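Intradiol ring-cleavage dioxygenase (Streptomyces sp. SirexAA-E, PDB 4ILV) probably cleaves catechol-type aromatic rings between their two hydroxyls with a bound ferric ion, and carries a carbohydrate-binding module fused to its dioxygenase domain. Local coordinates at residues G81-F86 / H105-A110. Sequence-based numbering, arbitrary orientation.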
loop_
_atom_site.group_PDB
_atom_site.type_symbol
_atom_site.label_atom_id
_atom_site.label_comp_id
_atom_site.label_asym_id
_atom_site.label_seq_id
_atom_site.Cartn_x
_atom_site.Cartn_y
_atom_site.Cartn_z
ATOM N N GLY A 81 -2.674 -8.678 -14.237
ATOM C CA GLY A 81 -3.834 -7.817 -14.370
ATOM C C GLY A 81 -4.567 -7.506 -13.072
ATOM O O GLY A 81 -5.731 -7.109 -13.086
ATOM N N VAL A 82 -3.899 -7.676 -11.941
ATOM C CA VAL A 82 -4.527 -7.324 -10.674
ATOM C C VAL A 82 -4.500 -5.819 -10.495
ATOM O O VAL A 82 -3.454 -5.202 -10.666
ATOM C CB VAL A 82 -3.822 -7.978 -9.488
ATOM C CG1 VAL A 82 -4.460 -7.524 -8.165
ATOM C CG2 VAL A 82 -3.847 -9.507 -9.636
ATOM N N LEU A 83 -5.649 -5.238 -10.151
ATOM C CA LEU A 83 -5.740 -3.811 -9.827
ATOM C C LEU A 83 -5.271 -3.545 -8.388
ATOM O O LEU A 83 -5.776 -4.144 -7.441
ATOM C CB LEU A 83 -7.181 -3.330 -10.036
ATOM C CG LEU A 83 -7.636 -1.890 -9.738
ATOM C CD1 LEU A 83 -7.887 -1.602 -8.261
ATOM C CD2 LEU A 83 -6.668 -0.882 -10.337
ATOM N N LEU A 84 -4.282 -2.665 -8.235
ATOM C CA LEU A 84 -3.848 -2.194 -6.926
ATOM C C LEU A 84 -4.044 -0.675 -6.824
ATOM O O LEU A 84 -3.451 0.075 -7.583
ATOM C CB LEU A 84 -2.380 -2.537 -6.693
ATOM C CG LEU A 84 -2.087 -4.043 -6.648
ATOM C CD1 LEU A 84 -0.597 -4.274 -6.710
ATOM C CD2 LEU A 84 -2.659 -4.625 -5.363
ATOM N N ASP A 85 -4.873 -0.245 -5.888
ATOM C CA ASP A 85 -5.253 1.155 -5.755
ATOM C C ASP A 85 -4.773 1.631 -4.393
ATOM O O ASP A 85 -5.327 1.243 -3.369
ATOM C CB ASP A 85 -6.775 1.265 -5.881
ATOM C CG ASP A 85 -7.283 2.719 -5.929
ATOM O OD1 ASP A 85 -6.472 3.649 -6.136
ATOM O OD2 ASP A 85 -8.512 2.921 -5.776
ATOM N N PHE A 86 -3.730 2.458 -4.386
ATOM C CA PHE A 86 -3.098 2.902 -3.145
ATOM C C PHE A 86 -3.557 4.308 -2.751
ATOM O O PHE A 86 -3.779 5.159 -3.610
ATOM C CB PHE A 86 -1.577 2.931 -3.310
ATOM C CG PHE A 86 -0.925 1.568 -3.430
ATOM C CD1 PHE A 86 -0.592 0.853 -2.295
ATOM C CD2 PHE A 86 -0.598 1.040 -4.667
ATOM C CE1 PHE A 86 0.043 -0.370 -2.387
ATOM C CE2 PHE A 86 0.040 -0.190 -4.776
ATOM C CZ PHE A 86 0.357 -0.896 -3.639
ATOM N N HIS A 105 -3.452 4.297 -8.783
ATOM C CA HIS A 105 -3.614 2.856 -8.966
ATOM C C HIS A 105 -2.781 2.323 -10.122
ATOM O O HIS A 105 -2.315 3.090 -10.982
ATOM C CB HIS A 105 -5.087 2.488 -9.176
ATOM C CG HIS A 105 -5.649 2.937 -10.493
ATOM N ND1 HIS A 105 -6.374 4.103 -10.638
ATOM C CD2 HIS A 105 -5.612 2.363 -11.718
ATOM C CE1 HIS A 105 -6.741 4.235 -11.902
ATOM N NE2 HIS A 105 -6.290 3.192 -12.576
ATOM N N GLN A 106 -2.632 1.000 -10.146
ATOM C CA GLN A 106 -1.839 0.315 -11.161
ATOM C C GLN A 106 -2.327 -1.116 -11.333
ATOM O O GLN A 106 -3.122 -1.609 -10.537
ATOM C CB GLN A 106 -0.366 0.294 -10.761
ATOM C CG GLN A 106 -0.095 -0.497 -9.476
ATOM C CD GLN A 106 1.342 -0.401 -9.029
ATOM O OE1 GLN A 106 2.181 -1.212 -9.423
ATOM N NE2 GLN A 106 1.638 0.588 -8.187
ATOM N N PHE A 107 -1.842 -1.776 -12.382
ATOM C CA PHE A 107 -2.173 -3.171 -12.658
ATOM C C PHE A 107 -0.903 -4.005 -12.674
ATOM O O PHE A 107 0.144 -3.538 -13.139
ATOM C CB PHE A 107 -2.891 -3.300 -14.003
ATOM C CG PHE A 107 -4.234 -2.640 -14.025
ATOM C CD1 PHE A 107 -5.384 -3.372 -13.773
ATOM C CD2 PHE A 107 -4.348 -1.282 -14.274
ATOM C CE1 PHE A 107 -6.632 -2.763 -13.782
ATOM C CE2 PHE A 107 -5.591 -0.667 -14.282
ATOM C CZ PHE A 107 -6.733 -1.414 -14.038
ATOM N N THR A 108 -0.973 -5.225 -12.142
ATOM C CA THR A 108 0.212 -6.072 -12.141
ATOM C C THR A 108 0.512 -6.539 -13.552
ATOM O O THR A 108 -0.403 -6.835 -14.331
ATOM C CB THR A 108 0.076 -7.309 -11.223
ATOM O OG1 THR A 108 -1.085 -8.061 -11.593
ATOM C CG2 THR A 108 0.003 -6.910 -9.770
ATOM N N GLY A 109 1.798 -6.622 -13.875
ATOM C CA GLY A 109 2.206 -7.086 -15.186
ATOM C C GLY A 109 2.227 -8.598 -15.311
ATOM O O GLY A 109 1.684 -9.323 -14.471
ATOM N N ALA A 110 2.857 -9.069 -16.380
ATOM C CA ALA A 110 2.954 -10.492 -16.654
ATOM C C ALA A 110 3.618 -11.245 -15.507
ATOM O O ALA A 110 3.225 -12.361 -15.178
ATOM C CB ALA A 110 3.715 -10.720 -17.946
#
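Strands 83-86 and 105-107 run antiparallel, their axes 4.6 Å apart at 162°. L84 and Q106 form the hydrogen-bonded pair. The bond from L84 N to Q106 O (2.8 Å) is almost straight at 175°. Hydrogen bonding continues past the strand ends: T108 N donates to V82 O, and G81 N to T108 O (2.9 Å), from above the carbonyl plane. The T108 side chain adds a further grip. Its OG1 sits between its own backbone N and carbonyl carbon (chi1 56°), accepts the N-H of V82 at 2.9 Å, and also hydrogen-bonds to L79 O. An alanine here would remove OG1 and CG2, and would probably loosen the hold on L79 and V82 and thin the packing against V82 and L84. On the face of L83, D85, H105 and F107, the CD2 methyl of L83 lies over the F107 ring, 4.0 Å from its centroid. The same methyl meets H105 CD2 at 3.7 Å. D85 OD1 and H105 ND1 do not bond directly; both hydrogen-bond to S49 OG. On the face of L84 and Q106, the Q106 amide crosses the F86 ring obliquely, and its NE2 hydrogen-bonds to T115 O. Strand 103-107 is an outermost strand of an antiparallel sheet, and strand 130-136 lies on the other side of 83-87. L84, F86 and Q106 pack on F114 of strand 113-119, joining the two sheets of the dioxygenase domain.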